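Local coordinates for protein N-alpha-acetyltransferase 35, NatC auxiliary subunit (Saccharomyces cerevisiae, PDB 6YGA) that serves as the auxiliary subunit of the heterotrimeric NatC N-terminal acetyltransferase, which acetylates the N-terminal methionine of the L-A virus Gag protein, at residues D94-C99 and S150-V155; L224-C229 and T295-F300. One frame throughout, in Å; residues are numbered along the deposited sequence.

Overall arrangement
Both contacts are buried, lie on the same side of the chain's centre and have their centres about 9 Å apart. Contact 1 sets helix 85-104 beside helix 142-167; contact 2 sets helix 215-231 against the loop leading into helix 298-311 and the first turn of that helix. They share no element, yet they touch: Y297 OH lies 2.7 Å from D94 OD1, a probable hydrogen bond, and C151 SG packs 3.4 Å from L224 CD1. Across each interface the chemistry is apolar, but contact 1 joins aliphatic branches of two nearly parallel helices, whereas contact 2 fits one isoleucine to two aromatic rings. Polar bonds within the segments are local, around D94 in contact 1 and D296 in contact 2.

Contact 1: residues D94-C99 and S150-V155; sequences DRLLRC and SCILGV
L96 meets I152 and V155 where two nearly parallel helices, 85-104 and 142-167, pack side by side in the helical fold of the Mak10 family region. The axes of the two short segments approach to 11.0 Å and their N-to-C directions differ by 6°, so side chains rather than backbones bridge the gap.

The apolar group centres on one methyl. L96 has CG opposite its backbone N (chi1 178°), and CD2 then continues toward the second helix. There L96 CD2 lies 3.6 Å from V155 CG2, the two side chains meeting tip to tip. I152 arrives differently: its chain crosses that of L96 at about a right angle, and a bent chi2 of -63° brings CD1 to 3.6 Å from the same L96 CD2. L97 adds a looser touch, its CD2 standing 4.5 Å from V155 CG2. Outside the pair, Y119, T120 and L123 of helix 118-129 pack on I152, while I223 and I227 of helix 215-231 pack on L97.

The polar group lies on helix 85-104 and makes no bond across the pair; R98 and D94, one turn apart, form a salt bridge, with P294 O and the hydroxyl of Y297 as outside partners. R98 grips side-on: R98 NH2 and R98 NE each lie 3.2 Å from D94 OD2, and both reach that oxygen from the same face of the carboxylate plane.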
loop_
_atom_site.group_PDB
_atom_site.type_symbol
_atom_site.label_atom_id
_atom_site.label_comp_id
_atom_site.label_asym_id
_atom_site.label_seq_id
_atom_site.Cartn_x
_atom_site.Cartn_y
_atom_site.Cartn_z
ATOM N N ASP B 94 21.496 13.756 16.189
ATOM C CA ASP B 94 21.603 12.424 15.603
ATOM C C ASP B 94 20.278 11.678 15.669
ATOM O O ASP B 94 19.823 11.110 14.669
ATOM C CB ASP B 94 22.698 11.629 16.307
ATOM C CG ASP B 94 22.586 10.146 16.053
ATOM O OD1 ASP B 94 22.744 9.729 14.888
ATOM O OD2 ASP B 94 22.335 9.397 17.020
ATOM N N ARG B 95 19.644 11.659 16.844
ATOM C CA ARG B 95 18.390 10.927 16.987
ATOM C C ARG B 95 17.293 11.545 16.130
ATOM O O ARG B 95 16.444 10.829 15.584
ATOM C CB ARG B 95 17.972 10.877 18.455
ATOM C CG ARG B 95 16.574 10.327 18.673
ATOM C CD ARG B 95 16.428 9.692 20.040
ATOM N NE ARG B 95 15.071 9.201 20.246
ATOM C CZ ARG B 95 14.698 8.424 21.257
ATOM N NH1 ARG B 95 15.584 8.038 22.165
ATOM N NH2 ARG B 95 13.437 8.029 21.357
ATOM N N LEU B 96 17.298 12.871 15.990
ATOM C CA LEU B 96 16.307 13.522 15.140
ATOM C C LEU B 96 16.455 13.085 13.686
ATOM O O LEU B 96 15.454 12.842 13.002
ATOM C CB LEU B 96 16.425 15.039 15.266
ATOM C CG LEU B 96 15.479 15.855 14.384
ATOM C CD1 LEU B 96 14.027 15.601 14.759
ATOM C CD2 LEU B 96 15.812 17.334 14.476
ATOM N N LEU B 97 17.693 12.972 13.197
ATOM C CA LEU B 97 17.906 12.504 11.831
ATOM C C LEU B 97 17.474 11.053 11.666
ATOM O O LEU B 97 16.900 10.686 10.634
ATOM C CB LEU B 97 19.370 12.672 11.428
ATOM C CG LEU B 97 19.800 14.082 11.024
ATOM C CD1 LEU B 97 21.205 14.075 10.436
ATOM C CD2 LEU B 97 18.807 14.672 10.037
ATOM N N ARG B 98 17.744 10.209 12.663
ATOM C CA ARG B 98 17.277 8.830 12.575
ATOM C C ARG B 98 15.768 8.746 12.769
ATOM O O ARG B 98 15.137 7.793 12.295
ATOM C CB ARG B 98 18.018 7.949 13.582
ATOM C CG ARG B 98 19.470 7.696 13.189
ATOM C CD ARG B 98 20.229 6.841 14.196
ATOM N NE ARG B 98 20.290 7.449 15.520
ATOM C CZ ARG B 98 19.725 6.931 16.607
ATOM N NH1 ARG B 98 19.059 5.787 16.529
ATOM N NH2 ARG B 98 19.833 7.554 17.772
ATOM N N CYS B 99 15.169 9.733 13.444
ATOM C CA CYS B 99 13.713 9.828 13.457
ATOM C C CYS B 99 13.177 10.139 12.064
ATOM O O CYS B 99 12.111 9.645 11.677
ATOM C CB CYS B 99 13.257 10.888 14.460
ATOM S SG CYS B 99 13.270 10.356 16.190
ATOM N N SER B 150 19.282 25.691 14.399
ATOM C CA SER B 150 19.363 25.557 12.949
ATOM C C SER B 150 19.017 24.140 12.510
ATOM O O SER B 150 18.365 23.946 11.477
ATOM C CB SER B 150 20.757 25.951 12.461
ATOM O OG SER B 150 21.744 25.069 12.966
ATOM N N CYS B 151 19.446 23.135 13.279
ATOM C CA CYS B 151 19.095 21.751 12.965
ATOM C C CYS B 151 17.587 21.560 12.953
ATOM O O CYS B 151 17.022 21.031 11.988
ATOM C CB CYS B 151 19.734 20.797 13.975
ATOM S SG CYS B 151 21.525 20.681 13.915
ATOM N N ILE B 152 16.917 21.983 14.028
ATOM C CA ILE B 152 15.469 21.826 14.121
ATOM C C ILE B 152 14.781 22.555 12.977
ATOM O O ILE B 152 13.806 22.057 12.399
ATOM C CB ILE B 152 14.970 22.326 15.488
ATOM C CG1 ILE B 152 15.727 21.638 16.629
ATOM C CG2 ILE B 152 13.474 22.112 15.617
ATOM C CD1 ILE B 152 15.532 20.140 16.694
ATOM N N LEU B 153 15.284 23.740 12.622
ATOM C CA LEU B 153 14.686 24.498 11.528
ATOM C C LEU B 153 14.843 23.768 10.200
ATOM O O LEU B 153 13.945 23.812 9.350
ATOM C CB LEU B 153 15.311 25.889 11.456
ATOM C CG LEU B 153 14.683 26.856 10.453
ATOM C CD1 LEU B 153 13.212 27.075 10.774
ATOM C CD2 LEU B 153 15.438 28.176 10.445
ATOM N N GLY B 154 15.976 23.093 10.001
ATOM C CA GLY B 154 16.175 22.361 8.761
ATOM C C GLY B 154 15.217 21.195 8.618
ATOM O O GLY B 154 14.617 20.992 7.559
ATOM N N VAL B 155 15.056 20.415 9.689
ATOM C CA VAL B 155 14.123 19.293 9.657
ATOM C C VAL B 155 12.688 19.792 9.529
ATOM O O VAL B 155 11.879 19.206 8.800
ATOM C CB VAL B 155 14.318 18.407 10.901
ATOM C CG1 VAL B 155 13.287 17.291 10.936
ATOM C CG2 VAL B 155 15.724 17.827 10.917
#

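Contact 2: residues L224-C229 and T295-F300; sequences LKIIIC and TDYSGF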
loop_
_atom_site.group_PDB
_atom_site.type_symbol
_atom_site.label_atom_id
_atom_site.label_comp_id
_atom_site.label_asym_id
_atom_site.label_seq_id
_atom_site.Cartn_x
_atom_site.Cartn_y
_atom_site.Cartn_z
ATOM N N LEU B 224 25.086 18.449 10.329
ATOM C CA LEU B 224 24.677 19.748 9.803
ATOM C C LEU B 224 24.677 19.756 8.278
ATOM O O LEU B 224 23.750 20.286 7.654
ATOM C CB LEU B 224 25.596 20.842 10.347
ATOM C CG LEU B 224 24.927 22.146 10.783
ATOM C CD1 LEU B 224 23.939 21.878 11.884
ATOM C CD2 LEU B 224 25.958 23.133 11.263
ATOM N N LYS B 225 25.705 19.172 7.659
ATOM C CA LYS B 225 25.765 19.152 6.200
ATOM C C LYS B 225 24.703 18.228 5.616
ATOM O O LYS B 225 24.174 18.493 4.531
ATOM C CB LYS B 225 27.154 18.729 5.729
ATOM C CG LYS B 225 28.272 19.695 6.081
ATOM C CD LYS B 225 29.594 19.217 5.498
ATOM C CE LYS B 225 30.701 20.235 5.715
ATOM N NZ LYS B 225 31.993 19.798 5.113
ATOM N N ILE B 226 24.390 17.134 6.316
ATOM C CA ILE B 226 23.315 16.245 5.876
ATOM C C ILE B 226 21.992 16.999 5.840
ATOM O O ILE B 226 21.230 16.911 4.870
ATOM C CB ILE B 226 23.233 15.002 6.784
ATOM C CG1 ILE B 226 24.367 14.022 6.476
ATOM C CG2 ILE B 226 21.889 14.305 6.631
ATOM C CD1 ILE B 226 24.319 12.759 7.315
ATOM N N ILE B 227 21.710 17.770 6.895
ATOM C CA ILE B 227 20.469 18.537 6.949
ATOM C C ILE B 227 20.402 19.533 5.797
ATOM O O ILE B 227 19.344 19.724 5.186
ATOM C CB ILE B 227 20.332 19.229 8.319
ATOM C CG1 ILE B 227 20.257 18.178 9.433
ATOM C CG2 ILE B 227 19.102 20.125 8.357
ATOM C CD1 ILE B 227 20.081 18.754 10.822
ATOM N N ILE B 228 21.533 20.165 5.469
ATOM C CA ILE B 228 21.581 21.081 4.330
ATOM C C ILE B 228 21.196 20.358 3.044
ATOM O O ILE B 228 20.452 20.891 2.211
ATOM C CB ILE B 228 22.975 21.728 4.223
ATOM C CG1 ILE B 228 23.192 22.712 5.374
ATOM C CG2 ILE B 228 23.156 22.411 2.873
ATOM C CD1 ILE B 228 24.527 23.421 5.338
ATOM N N CYS B 229 21.685 19.129 2.868
ATOM C CA CYS B 229 21.348 18.364 1.671
ATOM C C CYS B 229 19.861 18.034 1.622
ATOM O O CYS B 229 19.248 18.071 0.549
ATOM C CB CYS B 229 22.182 17.087 1.615
ATOM S SG CYS B 229 23.962 17.367 1.480
ATOM N N THR B 295 19.761 2.075 13.425
ATOM C CA THR B 295 21.035 2.180 14.124
ATOM C C THR B 295 22.097 2.935 13.334
ATOM O O THR B 295 23.131 3.294 13.909
ATOM C CB THR B 295 21.569 0.786 14.481
ATOM O OG1 THR B 295 21.943 0.091 13.285
ATOM C CG2 THR B 295 20.508 -0.023 15.218
ATOM N N ASP B 296 21.877 3.187 12.044
ATOM C CA ASP B 296 22.862 3.868 11.212
ATOM C C ASP B 296 22.155 4.852 10.286
ATOM O O ASP B 296 20.928 4.988 10.304
ATOM C CB ASP B 296 23.714 2.862 10.424
ATOM C CG ASP B 296 22.895 1.992 9.475
ATOM O OD1 ASP B 296 21.701 2.273 9.243
ATOM O OD2 ASP B 296 23.464 1.008 8.956
ATOM N N TYR B 297 22.946 5.536 9.458
ATOM C CA TYR B 297 22.431 6.494 8.491
ATOM C C TYR B 297 22.319 5.909 7.088
ATOM O O TYR B 297 22.256 6.668 6.115
ATOM C CB TYR B 297 23.309 7.746 8.454
ATOM C CG TYR B 297 23.131 8.696 9.616
ATOM C CD1 TYR B 297 22.508 8.295 10.791
ATOM C CD2 TYR B 297 23.580 10.005 9.529
ATOM C CE1 TYR B 297 22.349 9.172 11.848
ATOM C CE2 TYR B 297 23.428 10.885 10.575
ATOM C CZ TYR B 297 22.812 10.467 11.732
ATOM O OH TYR B 297 22.663 11.355 12.771
ATOM N N SER B 298 22.298 4.579 6.960
ATOM C CA SER B 298 22.215 3.960 5.641
ATOM C C SER B 298 20.931 4.321 4.905
ATOM O O SER B 298 20.899 4.263 3.671
ATOM C CB SER B 298 22.333 2.439 5.760
ATOM O OG SER B 298 23.671 2.050 6.022
ATOM N N GLY B 299 19.874 4.695 5.630
ATOM C CA GLY B 299 18.637 5.080 4.973
ATOM C C GLY B 299 18.777 6.324 4.120
ATOM O O GLY B 299 18.075 6.477 3.115
ATOM N N PHE B 300 19.677 7.232 4.505
ATOM C CA PHE B 300 19.924 8.419 3.693
ATOM C C PHE B 300 20.562 8.048 2.361
ATOM O O PHE B 300 20.305 8.694 1.338
ATOM C CB PHE B 300 20.808 9.407 4.457
ATOM C CG PHE B 300 20.105 10.107 5.586
ATOM C CD1 PHE B 300 18.872 10.709 5.389
ATOM C CD2 PHE B 300 20.677 10.161 6.846
ATOM C CE1 PHE B 300 18.225 11.357 6.428
ATOM C CE2 PHE B 300 20.034 10.807 7.889
ATOM C CZ PHE B 300 18.807 11.404 7.679
#
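The rings of Y297 and F300 share I226, which offers a different methyl to each. I226 CD1 sits at the edge of the Y297 ring, near its plane, 3.6 Å from Y297 CD2 and 3.9 Å from Y297 CE2. Over one face of F300 stands I226 CG2, offset toward the rim, with F300 CE2 as its nearest ring atom at 4.2 Å. The rings are themselves turned against each other: Y297 CD2 lies in the plane of F300 at its edge, while F300 CE2 stands 4.0 Å above one face of the Y297 ring, again toward the rim.

The torsions of I226 explain how one side chain serves both. CG1 lies opposite the carbonyl carbon (chi1 -75°), and an extended chi2 of -179° carries CD1 out to Y297; CG2, opposite the backbone N, is left to meet F300. The aliphatic chain crosses Y297 at a slant and F300 at about a right angle.

Further bonds and a ring contact surround the aromatic side. Y297 N donates to N258 OD1, its hydroxyl bonds to D94, and F261 makes an edge-to-face ring contact with it. S298 N reaches D296 OD1 at 3.3 Å, a weak bond from the N two positions on, the i to i+2 pattern of an Asx turn, and S298 OG makes another weak bond, to D296 OD2. F300 N also bonds to Y297 O, at 3.1 Å.

Taken together, this is aliphatic-aromatic packing in the buried interior of a mainly helical region, joining helix 215-231 to the loop and first turn that open helix 298-311.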